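PDB 4MO9: periplasmic binding protein from Veillonella parvula, which probably binds a metal chelate such as an iron-siderophore in the periplasm and hands it to a membrane transporter, as related solute-binding proteins do. Local coordinates for residues 41-46 and 68-73; 209-214 and 270-275; 327-332 and 342-347. All coordinates share one frame; numbering follows the deposited sequence.

Contact 1 (41-46 and 68-73); sequences VVLQWS and AGMDTS. With TMO (trimethylamine oxide), chain B.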
ATOM      1  N   VAL A  41      14.290   5.443 -15.622  1.00 30.53           N
ATOM      2  CA  VAL A  41      13.943   4.419 -14.647  1.00 28.54           C
ATOM      3  C   VAL A  41      13.057   3.336 -15.287  1.00 31.94           C
ATOM      4  O   VAL A  41      12.202   3.656 -16.119  1.00 34.50           O
ATOM      5  CB  VAL A  41      13.201   5.065 -13.450  1.00 28.65           C
ATOM      6  CG1 VAL A  41      12.779   4.016 -12.416  1.00 27.97           C
ATOM      7  CG2 VAL A  41      14.070   6.157 -12.793  1.00 29.55           C
ATOM      8  N   VAL A  42      13.272   2.068 -14.923  1.00 31.72           N
ATOM      9  CA  VAL A  42      12.321   0.993 -15.244  1.00 32.58           C
ATOM     10  C   VAL A  42      11.512   0.674 -13.987  1.00 32.29           C
ATOM     11  O   VAL A  42      12.075   0.296 -12.953  1.00 32.38           O
ATOM     12  CB  VAL A  42      13.023  -0.295 -15.742  1.00 35.72           C
ATOM     13  CG1 VAL A  42      12.023  -1.439 -15.872  1.00 35.76           C
ATOM     14  CG2 VAL A  42      13.722  -0.051 -17.077  1.00 41.10           C
ATOM     15  N   LEU A  43      10.197   0.849 -14.066  1.00 31.37           N
ATOM     16  CA  LEU A  43       9.316   0.614 -12.920  1.00 29.73           C
ATOM     17  C   LEU A  43       8.979  -0.857 -12.724  1.00 28.67           C
ATOM     18  O   LEU A  43       8.816  -1.605 -13.694  1.00 28.83           O
ATOM     19  CB  LEU A  43       8.002   1.372 -13.112  1.00 31.67           C
ATOM     20  CG  LEU A  43       8.121   2.881 -13.298  1.00 35.45           C
ATOM     21  CD1 LEU A  43       6.746   3.482 -13.638  1.00 33.86           C
ATOM     22  CD2 LEU A  43       8.700   3.512 -12.037  1.00 32.51           C
ATOM     23  N   GLN A  44       8.849  -1.260 -11.461  1.00 29.27           N
ATOM     24  CA  GLN A  44       8.271  -2.545 -11.093  1.00 28.52           C
ATOM     25  C   GLN A  44       7.302  -2.324  -9.934  1.00 30.99           C
ATOM     26  O   GLN A  44       7.495  -1.390  -9.131  1.00 28.61           O
ATOM     27  CB  GLN A  44       9.354  -3.534 -10.660  1.00 28.79           C
ATOM     28  CG  GLN A  44      10.257  -3.999 -11.772  1.00 30.07           C
ATOM     29  CD  GLN A  44       9.552  -4.927 -12.749  1.00 31.36           C
ATOM     30  OE1 GLN A  44       9.258  -4.542 -13.885  1.00 35.97           O
ATOM     31  NE2 GLN A  44       9.307  -6.154 -12.327  1.00 27.72           N
ATOM     32  N   TRP A  45       6.288  -3.183  -9.856  1.00 30.14           N
ATOM     33  CA  TRP A  45       5.263  -3.157  -8.792  1.00 28.10           C
ATOM     34  C   TRP A  45       4.632  -1.777  -8.549  1.00 27.94           C
ATOM     35  O   TRP A  45       4.453  -1.365  -7.398  1.00 27.81           O
ATOM     36  CB  TRP A  45       5.841  -3.707  -7.475  1.00 26.10           C
ATOM     37  CG  TRP A  45       5.986  -5.196  -7.469  1.00 28.31           C
ATOM     38  CD1 TRP A  45       5.919  -6.038  -8.557  1.00 32.47           C
ATOM     39  CD2 TRP A  45       6.211  -6.037  -6.324  1.00 27.89           C
ATOM     40  NE1 TRP A  45       6.086  -7.352  -8.146  1.00 32.64           N
ATOM     41  CE2 TRP A  45       6.269  -7.372  -6.786  1.00 30.22           C
ATOM     42  CE3 TRP A  45       6.365  -5.788  -4.955  1.00 27.57           C
ATOM     43  CZ2 TRP A  45       6.470  -8.460  -5.917  1.00 31.30           C
ATOM     44  CZ3 TRP A  45       6.567  -6.869  -4.094  1.00 29.22           C
ATOM     45  CH2 TRP A  45       6.616  -8.188  -4.583  1.00 30.39           C
ATOM     46  N   SER A  46       4.277  -1.072  -9.621  1.00 29.47           N
ATOM     47  CA  SER A  46       3.657   0.244  -9.481  1.00 31.19           C
ATOM     48  C   SER A  46       2.340   0.173  -8.705  1.00 32.50           C
ATOM     49  O   SER A  46       1.471  -0.662  -8.993  1.00 31.26           O
ATOM     50  CB  SER A  46       3.468   0.911 -10.845  1.00 27.59           C
ATOM     51  OG  SER A  46       4.741   1.200 -11.403  1.00 28.14           O
ATOM     52  N   ALA A  68      11.717   5.322 -18.196  1.00 36.62           N
ATOM     53  CA  ALA A  68      12.021   4.711 -19.493  1.00 37.92           C
ATOM     54  C   ALA A  68      11.146   3.478 -19.775  1.00 38.31           C
ATOM     55  O   ALA A  68      10.890   3.138 -20.943  1.00 36.70           O
ATOM     56  CB  ALA A  68      13.478   4.328 -19.555  1.00 37.91           C
ATOM     57  N   GLY A  69      10.712   2.805 -18.707  1.00 34.71           N
ATOM     58  CA  GLY A  69       9.915   1.599 -18.841  1.00 31.60           C
ATOM     59  C   GLY A  69       8.810   1.530 -17.813  1.00 33.35           C
ATOM     60  O   GLY A  69       9.059   1.654 -16.601  1.00 33.91           O
HETATM   61  N   MSE A  70       7.587   1.314 -18.297  1.00 33.77           N
HETATM   62  CA  MSE A  70       6.396   1.281 -17.461  1.00 36.15           C
HETATM   63  C   MSE A  70       5.930  -0.167 -17.296  1.00 36.57           C
HETATM   64  O   MSE A  70       5.762  -0.881 -18.290  1.00 36.83           O
HETATM   65  CB  MSE A  70       5.304   2.128 -18.131  1.00 38.56           C
HETATM   66  CG  MSE A  70       3.885   1.914 -17.614  1.00 39.88           C
HETATM   67 SE   MSE A  70       3.642   2.519 -15.766  0.59 49.84          SE
HETATM   68  CE  MSE A  70       4.082   4.365 -16.033  1.00 24.73           C
ATOM     69  N   ASP A  71       5.752  -0.616 -16.057  1.00 33.76           N
ATOM     70  CA  ASP A  71       5.234  -1.965 -15.821  1.00 32.64           C
ATOM     71  C   ASP A  71       3.717  -1.952 -15.996  1.00 35.69           C
ATOM     72  O   ASP A  71       3.126  -0.886 -16.218  1.00 37.16           O
ATOM     73  CB  ASP A  71       5.593  -2.465 -14.420  1.00 33.52           C
ATOM     74  CG  ASP A  71       5.028  -1.580 -13.326  1.00 34.71           C
ATOM     75  OD1 ASP A  71       4.925  -0.353 -13.542  1.00 34.63           O
ATOM     76  OD2 ASP A  71       4.677  -2.107 -12.244  1.00 35.26           O
ATOM     77  N   THR A  72       3.085  -3.120 -15.895  1.00 34.64           N
ATOM     78  CA  THR A  72       1.641  -3.229 -16.136  1.00 37.29           C
ATOM     79  C   THR A  72       0.842  -3.473 -14.864  1.00 38.84           C
ATOM     80  O   THR A  72      -0.350  -3.796 -14.922  1.00 35.58           O
ATOM     81  CB  THR A  72       1.313  -4.366 -17.115  1.00 39.39           C
ATOM     82  OG1 THR A  72       1.650  -5.619 -16.518  1.00 39.26           O
ATOM     83  CG2 THR A  72       2.103  -4.208 -18.390  1.00 42.00           C
ATOM     84  N   SER A  73       1.506  -3.327 -13.720  1.00 39.17           N
ATOM     85  CA  SER A  73       0.873  -3.531 -12.420  1.00 36.93           C
ATOM     86  C   SER A  73      -0.402  -2.691 -12.231  1.00 36.07           C
ATOM     87  O   SER A  73      -1.459  -3.226 -11.857  1.00 35.09           O
ATOM     88  CB  SER A  73       1.898  -3.260 -11.310  1.00 38.79           C
ATOM     89  OG  SER A  73       1.283  -3.182 -10.040  1.00 46.76           O
TER
HETATM   90  CAA TMO B 401       0.277  -7.476  -6.836  1.00 66.62           C
HETATM   91  NAC TMO B 401       1.689  -7.459  -7.241  1.00 68.03           N
HETATM   92  CAD TMO B 401       1.907  -8.438  -8.317  1.00 67.35           C
HETATM   93  CAB TMO B 401       2.030  -6.134  -7.767  1.00 67.43           C
HETATM   94  OAE TMO B 401       2.408  -7.733  -6.247  1.00 67.32           O
HETATM   95  O   HOH W   1       5.226  -4.809 -11.881  1.00 40.08           O

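Contact 2 (209-214 and 270-275); sequences NGPEEF and KPTSMR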
ATOM      1  N   ASN A 209     -14.057 -11.246  -2.108  1.00 43.02           N
ATOM      2  CA  ASN A 209     -14.986 -12.264  -2.576  1.00 46.63           C
ATOM      3  C   ASN A 209     -16.442 -11.973  -2.222  1.00 47.58           C
ATOM      4  O   ASN A 209     -17.323 -12.776  -2.518  1.00 47.09           O
ATOM      5  CB  ASN A 209     -14.566 -13.642  -2.054  1.00 48.64           C
ATOM      6  CG  ASN A 209     -13.229 -14.094  -2.611  1.00 52.62           C
ATOM      7  OD1 ASN A 209     -12.900 -13.811  -3.763  1.00 56.15           O
ATOM      8  ND2 ASN A 209     -12.449 -14.793  -1.792  1.00 54.08           N
ATOM      9  N   GLY A 210     -16.693 -10.826  -1.590  1.00 45.52           N
ATOM     10  CA  GLY A 210     -18.048 -10.454  -1.211  1.00 45.17           C
ATOM     11  C   GLY A 210     -18.549 -11.233  -0.005  1.00 45.43           C
ATOM     12  O   GLY A 210     -17.831 -12.088   0.527  1.00 42.78           O
ATOM     13  N   PRO A 211     -19.789 -10.948   0.434  1.00 46.08           N
ATOM     14  CA  PRO A 211     -20.362 -11.597   1.624  1.00 45.88           C
ATOM     15  C   PRO A 211     -20.437 -13.129   1.527  1.00 46.78           C
ATOM     16  O   PRO A 211     -20.310 -13.809   2.546  1.00 46.20           O
ATOM     17  CB  PRO A 211     -21.778 -11.004   1.693  1.00 48.86           C
ATOM     18  CG  PRO A 211     -21.676  -9.689   0.969  1.00 47.83           C
ATOM     19  CD  PRO A 211     -20.702  -9.946  -0.148  1.00 46.60           C
ATOM     20  N   GLU A 212     -20.629 -13.663   0.325  1.00 48.84           N
ATOM     21  CA  GLU A 212     -20.917 -15.089   0.162  1.00 57.14           C
ATOM     22  C   GLU A 212     -19.697 -16.024   0.262  1.00 55.08           C
ATOM     23  O   GLU A 212     -19.855 -17.240   0.394  1.00 55.47           O
ATOM     24  CB  GLU A 212     -21.715 -15.342  -1.132  1.00 65.20           C
ATOM     25  CG  GLU A 212     -20.944 -15.113  -2.438  1.00 70.73           C
ATOM     26  CD  GLU A 212     -20.791 -13.639  -2.818  1.00 75.12           C
ATOM     27  OE1 GLU A 212     -21.245 -12.753  -2.057  1.00 73.06           O
ATOM     28  OE2 GLU A 212     -20.213 -13.370  -3.895  1.00 78.68           O
ATOM     29  N   GLU A 213     -18.492 -15.457   0.213  1.00 53.05           N
ATOM     30  CA  GLU A 213     -17.264 -16.244   0.339  1.00 53.66           C
ATOM     31  C   GLU A 213     -16.221 -15.468   1.139  1.00 48.97           C
ATOM     32  O   GLU A 213     -15.939 -14.306   0.832  1.00 49.77           O
ATOM     33  CB  GLU A 213     -16.709 -16.591  -1.049  1.00 60.12           C
ATOM     34  CG  GLU A 213     -15.463 -17.474  -1.030  1.00 66.76           C
ATOM     35  CD  GLU A 213     -14.851 -17.667  -2.414  1.00 72.70           C
ATOM     36  OE1 GLU A 213     -15.290 -16.985  -3.369  1.00 73.92           O
ATOM     37  OE2 GLU A 213     -13.924 -18.499  -2.546  1.00 74.70           O
ATOM     38  N   PHE A 214     -15.639 -16.091   2.162  1.00 44.81           N
ATOM     39  CA  PHE A 214     -14.657 -15.384   2.990  1.00 43.61           C
ATOM     40  C   PHE A 214     -13.381 -15.088   2.222  1.00 42.49           C
ATOM     41  O   PHE A 214     -12.849 -15.950   1.521  1.00 44.05           O
ATOM     42  CB  PHE A 214     -14.328 -16.170   4.261  1.00 45.11           C
ATOM     43  CG  PHE A 214     -15.324 -15.973   5.374  1.00 47.09           C
ATOM     44  CD1 PHE A 214     -16.687 -15.983   5.116  1.00 47.01           C
ATOM     45  CD2 PHE A 214     -14.895 -15.781   6.680  1.00 46.39           C
ATOM     46  CE1 PHE A 214     -17.610 -15.811   6.145  1.00 49.22           C
ATOM     47  CE2 PHE A 214     -15.806 -15.603   7.709  1.00 45.82           C
ATOM     48  CZ  PHE A 214     -17.163 -15.617   7.442  1.00 47.04           C
ATOM     49  N   LYS A 270     -15.741  -8.927  -9.337  1.00 49.31           N
ATOM     50  CA  LYS A 270     -16.440  -9.411  -8.153  1.00 47.76           C
ATOM     51  C   LYS A 270     -17.478  -8.366  -7.756  1.00 45.52           C
ATOM     52  O   LYS A 270     -17.186  -7.496  -6.943  1.00 43.51           O
ATOM     53  CB  LYS A 270     -15.433  -9.607  -7.013  1.00 48.50           C
ATOM     54  CG  LYS A 270     -14.300 -10.593  -7.316  1.00 48.07           C
ATOM     55  CD  LYS A 270     -14.856 -11.980  -7.639  1.00 51.82           C
ATOM     56  CE  LYS A 270     -14.246 -13.043  -6.742  1.00 53.61           C
ATOM     57  NZ  LYS A 270     -15.162 -14.208  -6.584  1.00 60.05           N
ATOM     58  N   PRO A 271     -18.696  -8.434  -8.338  1.00 49.23           N
ATOM     59  CA  PRO A 271     -19.636  -7.319  -8.138  1.00 50.16           C
ATOM     60  C   PRO A 271     -20.106  -7.102  -6.693  1.00 48.71           C
ATOM     61  O   PRO A 271     -20.517  -5.987  -6.362  1.00 47.88           O
ATOM     62  CB  PRO A 271     -20.816  -7.661  -9.061  1.00 50.39           C
ATOM     63  CG  PRO A 271     -20.691  -9.113  -9.344  1.00 52.31           C
ATOM     64  CD  PRO A 271     -19.217  -9.430  -9.290  1.00 49.12           C
ATOM     65  N   THR A 272     -20.028  -8.124  -5.845  1.00 47.58           N
ATOM     66  CA  THR A 272     -20.370  -7.939  -4.434  1.00 46.22           C
ATOM     67  C   THR A 272     -19.157  -7.662  -3.546  1.00 43.11           C
ATOM     68  O   THR A 272     -19.292  -7.596  -2.322  1.00 41.68           O
ATOM     69  CB  THR A 272     -21.077  -9.158  -3.856  1.00 45.47           C
ATOM     70  OG1 THR A 272     -20.201 -10.291  -3.937  1.00 42.00           O
ATOM     71  CG2 THR A 272     -22.370  -9.437  -4.612  1.00 48.72           C
ATOM     72  N   SER A 273     -17.974  -7.514  -4.142  1.00 39.83           N
ATOM     73  CA  SER A 273     -16.785  -7.231  -3.346  1.00 37.34           C
ATOM     74  C   SER A 273     -16.894  -5.836  -2.719  1.00 38.04           C
ATOM     75  O   SER A 273     -17.578  -4.953  -3.257  1.00 38.61           O
ATOM     76  CB  SER A 273     -15.500  -7.366  -4.178  1.00 38.57           C
ATOM     77  OG  SER A 273     -15.442  -6.437  -5.254  1.00 38.47           O
HETATM   78  N   MSE A 274     -16.264  -5.644  -1.565  1.00 36.53           N
HETATM   79  CA  MSE A 274     -16.215  -4.318  -0.960  1.00 34.16           C
HETATM   80  C   MSE A 274     -15.473  -3.369  -1.890  1.00 34.47           C
HETATM   81  O   MSE A 274     -14.329  -3.638  -2.270  1.00 34.31           O
HETATM   82  CB  MSE A 274     -15.489  -4.373   0.378  1.00 33.69           C
HETATM   83  CG  MSE A 274     -15.406  -3.026   1.065  1.00 33.41           C
HETATM   84 SE   MSE A 274     -17.199  -2.327   1.390  0.83 43.25          SE
HETATM   85  CE  MSE A 274     -16.599  -0.491   1.746  1.00 40.77           C
ATOM     86  N   ARG A 275     -16.123  -2.259  -2.240  1.00 36.20           N
ATOM     87  CA  ARG A 275     -15.580  -1.297  -3.197  1.00 37.05           C
ATOM     88  C   ARG A 275     -15.067  -0.017  -2.526  1.00 37.18           C
ATOM     89  O   ARG A 275     -15.819   0.687  -1.839  1.00 35.13           O
ATOM     90  CB  ARG A 275     -16.635  -0.940  -4.257  1.00 36.11           C
ATOM     91  CG  ARG A 275     -16.199   0.130  -5.258  1.00 36.27           C
ATOM     92  CD  ARG A 275     -15.064  -0.354  -6.184  1.00 34.30           C
ATOM     93  NE  ARG A 275     -15.545  -1.344  -7.148  1.00 37.39           N
ATOM     94  CZ  ARG A 275     -16.068  -1.034  -8.331  1.00 43.36           C
ATOM     95  NH1 ARG A 275     -16.173   0.240  -8.697  1.00 42.42           N
ATOM     96  NH2 ARG A 275     -16.502  -1.993  -9.148  1.00 46.01           N
TER

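Contact 3 (327-332 and 342-347); sequences FEYLAK and VDPEAT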
ATOM      1  N   PHE A 327      -1.765   3.734   9.236  1.00 25.31           N
ATOM      2  CA  PHE A 327      -1.361   3.705  10.646  1.00 26.96           C
ATOM      3  C   PHE A 327      -2.337   4.543  11.470  1.00 28.32           C
ATOM      4  O   PHE A 327      -2.802   4.111  12.528  1.00 28.59           O
ATOM      5  CB  PHE A 327       0.072   4.252  10.822  1.00 25.86           C
ATOM      6  CG  PHE A 327       1.164   3.245  10.551  1.00 27.63           C
ATOM      7  CD1 PHE A 327       1.636   3.042   9.258  1.00 27.79           C
ATOM      8  CD2 PHE A 327       1.756   2.536  11.594  1.00 30.31           C
ATOM      9  CE1 PHE A 327       2.665   2.134   9.000  1.00 29.15           C
ATOM     10  CE2 PHE A 327       2.800   1.615  11.348  1.00 31.94           C
ATOM     11  CZ  PHE A 327       3.257   1.422  10.044  1.00 29.67           C
ATOM     12  N   GLU A 328      -2.659   5.735  10.974  1.00 28.70           N
ATOM     13  CA  GLU A 328      -3.596   6.623  11.662  1.00 29.88           C
ATOM     14  C   GLU A 328      -5.011   6.051  11.720  1.00 30.17           C
ATOM     15  O   GLU A 328      -5.675   6.104  12.761  1.00 29.43           O
ATOM     16  CB  GLU A 328      -3.621   7.990  10.981  1.00 29.72           C
ATOM     17  CG  GLU A 328      -2.329   8.800  11.135  1.00 28.91           C
ATOM     18  CD  GLU A 328      -2.472  10.193  10.560  1.00 32.57           C
ATOM     19  OE1 GLU A 328      -3.240  10.353   9.578  1.00 34.60           O
ATOM     20  OE2 GLU A 328      -1.843  11.135  11.092  1.00 32.20           O
ATOM     21  N   TYR A 329      -5.473   5.492  10.606  1.00 30.79           N
ATOM     22  CA  TYR A 329      -6.834   4.929  10.557  1.00 31.62           C
ATOM     23  C   TYR A 329      -7.007   3.773  11.527  1.00 30.26           C
ATOM     24  O   TYR A 329      -8.032   3.662  12.200  1.00 31.34           O
ATOM     25  CB  TYR A 329      -7.168   4.451   9.143  1.00 28.72           C
ATOM     26  CG  TYR A 329      -8.605   4.002   9.002  1.00 29.82           C
ATOM     27  CD1 TYR A 329      -8.933   2.662   8.829  1.00 30.15           C
ATOM     28  CD2 TYR A 329      -9.639   4.927   9.055  1.00 31.29           C
ATOM     29  CE1 TYR A 329     -10.261   2.258   8.698  1.00 30.16           C
ATOM     30  CE2 TYR A 329     -10.971   4.534   8.927  1.00 33.78           C
ATOM     31  CZ  TYR A 329     -11.274   3.202   8.752  1.00 33.09           C
ATOM     32  OH  TYR A 329     -12.600   2.822   8.626  1.00 33.52           O
ATOM     33  N   LEU A 330      -6.008   2.898  11.604  1.00 30.84           N
ATOM     34  CA  LEU A 330      -6.119   1.743  12.491  1.00 29.65           C
ATOM     35  C   LEU A 330      -6.112   2.189  13.951  1.00 30.99           C
ATOM     36  O   LEU A 330      -6.945   1.751  14.735  1.00 31.30           O
ATOM     37  CB  LEU A 330      -4.993   0.742  12.231  1.00 27.10           C
ATOM     38  CG  LEU A 330      -5.058  -0.030  10.916  1.00 27.97           C
ATOM     39  CD1 LEU A 330      -3.734  -0.749  10.680  1.00 29.67           C
ATOM     40  CD2 LEU A 330      -6.219  -1.025  10.934  1.00 32.90           C
ATOM     41  N   ALA A 331      -5.188   3.076  14.310  1.00 31.30           N
ATOM     42  CA  ALA A 331      -5.077   3.534  15.701  1.00 32.17           C
ATOM     43  C   ALA A 331      -6.297   4.329  16.150  1.00 32.00           C
ATOM     44  O   ALA A 331      -6.795   4.164  17.281  1.00 35.30           O
ATOM     45  CB  ALA A 331      -3.811   4.359  15.881  1.00 28.09           C
ATOM     46  N   LYS A 332      -6.785   5.193  15.267  1.00 30.35           N
ATOM     47  CA  LYS A 332      -7.991   5.979  15.547  1.00 34.62           C
ATOM     48  C   LYS A 332      -9.242   5.094  15.630  1.00 35.16           C
ATOM     49  O   LYS A 332     -10.168   5.385  16.402  1.00 33.56           O
ATOM     50  CB  LYS A 332      -8.162   7.082  14.492  1.00 38.19           C
ATOM     51  CG  LYS A 332      -9.375   7.994  14.666  1.00 39.13           C
ATOM     52  CD  LYS A 332      -9.381   9.057  13.556  1.00 38.01           C
ATOM     53  CE  LYS A 332     -10.457  10.116  13.747  1.00 37.83           C
ATOM     54  NZ  LYS A 332     -10.117  11.127  14.789  1.00 37.36           N
ATOM     55  N   VAL A 342      -6.294  13.327  15.189  1.00 38.57           N
ATOM     56  CA  VAL A 342      -5.807  12.694  13.968  1.00 38.32           C
ATOM     57  C   VAL A 342      -6.939  12.495  12.956  1.00 40.38           C
ATOM     58  O   VAL A 342      -8.024  12.066  13.326  1.00 41.07           O
ATOM     59  CB  VAL A 342      -5.108  11.353  14.293  1.00 38.70           C
ATOM     60  CG1 VAL A 342      -5.010  10.476  13.070  1.00 38.11           C
ATOM     61  CG2 VAL A 342      -3.713  11.615  14.875  1.00 38.97           C
ATOM     62  N   ASP A 343      -6.687  12.819  11.687  1.00 41.50           N
ATOM     63  CA  ASP A 343      -7.692  12.659  10.629  1.00 40.97           C
ATOM     64  C   ASP A 343      -7.089  11.918   9.435  1.00 38.18           C
ATOM     65  O   ASP A 343      -6.458  12.534   8.565  1.00 35.91           O
ATOM     66  CB  ASP A 343      -8.222  14.029  10.191  1.00 42.97           C
ATOM     67  CG  ASP A 343      -9.413  13.927   9.239  1.00 45.99           C
ATOM     68  OD1 ASP A 343      -9.545  12.914   8.514  1.00 42.97           O
ATOM     69  OD2 ASP A 343     -10.221  14.879   9.210  1.00 51.19           O
ATOM     70  N   PRO A 344      -7.291  10.593   9.385  1.00 34.30           N
ATOM     71  CA  PRO A 344      -6.618   9.739   8.398  1.00 32.95           C
ATOM     72  C   PRO A 344      -7.018  10.088   6.965  1.00 34.63           C
ATOM     73  O   PRO A 344      -6.166  10.032   6.068  1.00 31.17           O
ATOM     74  CB  PRO A 344      -7.070   8.320   8.781  1.00 35.78           C
ATOM     75  CG  PRO A 344      -7.564   8.442  10.216  1.00 37.72           C
ATOM     76  CD  PRO A 344      -8.137   9.822  10.314  1.00 37.81           C
ATOM     77  N   GLU A 345      -8.279  10.459   6.744  1.00 34.91           N
ATOM     78  CA  GLU A 345      -8.677  10.862   5.398  1.00 37.64           C
ATOM     79  C   GLU A 345      -7.969  12.155   4.983  1.00 34.45           C
ATOM     80  O   GLU A 345      -7.516  12.291   3.848  1.00 34.30           O
ATOM     81  CB  GLU A 345     -10.201  11.022   5.265  1.00 45.75           C
ATOM     82  CG  GLU A 345     -10.634  10.930   3.804  1.00 54.63           C
ATOM     83  CD  GLU A 345     -12.037  11.417   3.539  1.00 65.94           C
ATOM     84  OE1 GLU A 345     -12.843  11.510   4.495  1.00 69.37           O
ATOM     85  OE2 GLU A 345     -12.329  11.705   2.356  1.00 69.75           O
ATOM     86  N   ALA A 346      -7.875  13.104   5.906  1.00 35.06           N
ATOM     87  CA  ALA A 346      -7.184  14.358   5.629  1.00 34.30           C
ATOM     88  C   ALA A 346      -5.700  14.112   5.349  1.00 33.46           C
ATOM     89  O   ALA A 346      -5.096  14.797   4.509  1.00 32.74           O
ATOM     90  CB  ALA A 346      -7.367  15.321   6.783  1.00 36.20           C
ATOM     91  N   THR A 347      -5.106  13.136   6.036  1.00 29.17           N
ATOM     92  CA  THR A 347      -3.700  12.780   5.779  1.00 31.16           C
ATOM     93  C   THR A 347      -3.484  12.283   4.349  1.00 30.72           C
ATOM     94  O   THR A 347      -2.538  12.707   3.676  1.00 32.56           O
ATOM     95  CB  THR A 347      -3.219  11.699   6.757  1.00 28.93           C
ATOM     96  OG1 THR A 347      -3.139  12.265   8.077  1.00 30.65           O
ATOM     97  CG2 THR A 347      -1.855  11.164   6.332  1.00 25.92           C
TER

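Contact 1 (41-46 and 68-73)
Asp-71 grips Ser-46 with both carboxylate oxygens, just past the parallel pairing of a beta-alpha-beta unit made by strand 41-42, helix 52-59 and strand 67-69. Its OD2 accepts a straight bond from Ser-46 N at 2.8 Å, while OD1 accepts from Ser-46 OG at 2.6 Å, both on the syn side. The short, forked end of an aspartate suits this two-point hold. A water links the same carboxylate to the preceding residue, accepting from Trp-45 N and donating to Asp-71 OD2. Ser-73 has OG anti to its backbone N (chi1 168°), from where it donates to Ser-46 O at 2.7 Å; Arg-78 bonds to the same hydroxyl. Trp-45, Ser-73 and Arg-78 all line the trimethylamine oxide pocket, and the ligand atom OAE lies 3.9 Å above the centre of the Trp-45 ring. Behind the turn, Val-42 pairs with Gly-69, whose lack of a side chain avoids crowding Val-42 CG2. Leu-43 N donates to Gly-69 O at 2.9 Å, and Val-41 O accepts from two donors, Ala-68 N and Gly-69 N. Toward helix 52-59, the Leu-43 side chain packs on Phe-52 and Ile-55, and its CD1 meets the CE methyl of selenomethionine Met-70 at 3.7 Å.

Contact 2 (209-214 and 270-275)
The carboxylate of Glu-212 receives the hydroxyl of Thr-272 between its two oxygens: Thr-272 OG1 donates to the syn lone pair of Glu-212 OE2 at 3.1 Å and lies 3.3 Å from Glu-212 OE1. CG of Glu-212 sits between its backbone N and carbonyl carbon (chi1 69°), and a further bend at chi2 (-78°) folds the chain back toward the threonine. The second flat group, the amide of Asn-209, has its oxygen end beside the lysine chain, with OD1 3.4 Å from Lys-270 CE; the two side chains lie side by side and point the same way. Glu-213 OE1 stays 4.3 Å from Lys-270 NZ, so the two charges attract only at a distance and form no salt bridge. The Pro-211 ring offers its CD atom to Thr-272 CB at 3.8 Å. Gly-210 is well suited to its place, because its phi is positive (75°) and a CB there would clash with Thr-272 OG1; its CA instead approaches Thr-272 O at 3.3 Å. Within the other loop, Ser-273 OG and Ser-273 N both donate to Lys-270 O, tying off the turn. Arg-296 in turn bonds to the carbonyls of Gly-210 and Pro-211. Two type I beta turns are thus packed together, in loops that follow the adjacent parallel strands 201-206 and 259-263 of an alpha/beta lobe of the periplasmic binding protein fold.

Contact 3 (327-332 and 342-347)
Glu-328, Val-342 and Pro-344 carry this meeting of two helices, the three residues with the most surface buried in it. Glu-328 has CG anti to its carbonyl carbon (chi1 -68°) and is extended from there, crossing Val-342 so that the valine methyl CG1 lies 3.5 Å from Glu-328 CB and 3.6 Å from its CD. A glutamate suits the spot because its aliphatic part packs on the valine while its carboxylate reaches onward: Thr-347 OG1 donates to OE1, although the modelled separation is so short that its exact length is doubtful. Arg-184 touches Glu-328 and bonds weakly to the same threonine hydroxyl, so a positive group would probably help to stabilise the buried carboxylate.

Pro-344 opens helix 344-355, where its missing N-H costs nothing. Its ring presses on the other helix, CG approaching Tyr-329 CA at 3.6 Å and meeting the tyrosine ring at its edge, near the ring plane. Just before it, Asp-343 is the N-cap, OD1 accepting from Ala-346 N.

Lys-332 crosses Pro-344 at about a right angle, its CD 3.6 Å from Pro-344 CD. A bend at chi4 (77°) turns NZ onto Val-342 O, 2.7 Å away and nearly in line with the C=O bond; NZ also bonds to Phe-339 O. A methionine in its place would probably leave both carbonyls without this donor and the approach to helix 344-355 less firmly fixed.

Around the contact, helix 171-194 packs on Glu-328, Ala-331 and Val-342, helix 224-230 covers Phe-327 and Leu-330, and Tyr-329 touches strand 310-313 and stacks on Phe-365 of strand 365-367.

Overall arrangement
The three contacts follow one another along the chain without interlocking. Contact 1 belongs to the four-stranded parallel sheet of the first lobe; contact 2 lies in loops leaving two strands of the five-stranded mixed sheet of the second, and contact 3 joins helices, one of which packs against that same sheet. Contact 1 is about 29 Å from each of the others, centre to centre, while contacts 2 and 3 are about 25 Å apart. Contacts 1 and 3 lie on opposite sides of the chain's centre. Contact 3 also rests on the long helix 171-194, consistent with the rigid linker of TroA-like proteins, whose ligands bind between two lobes.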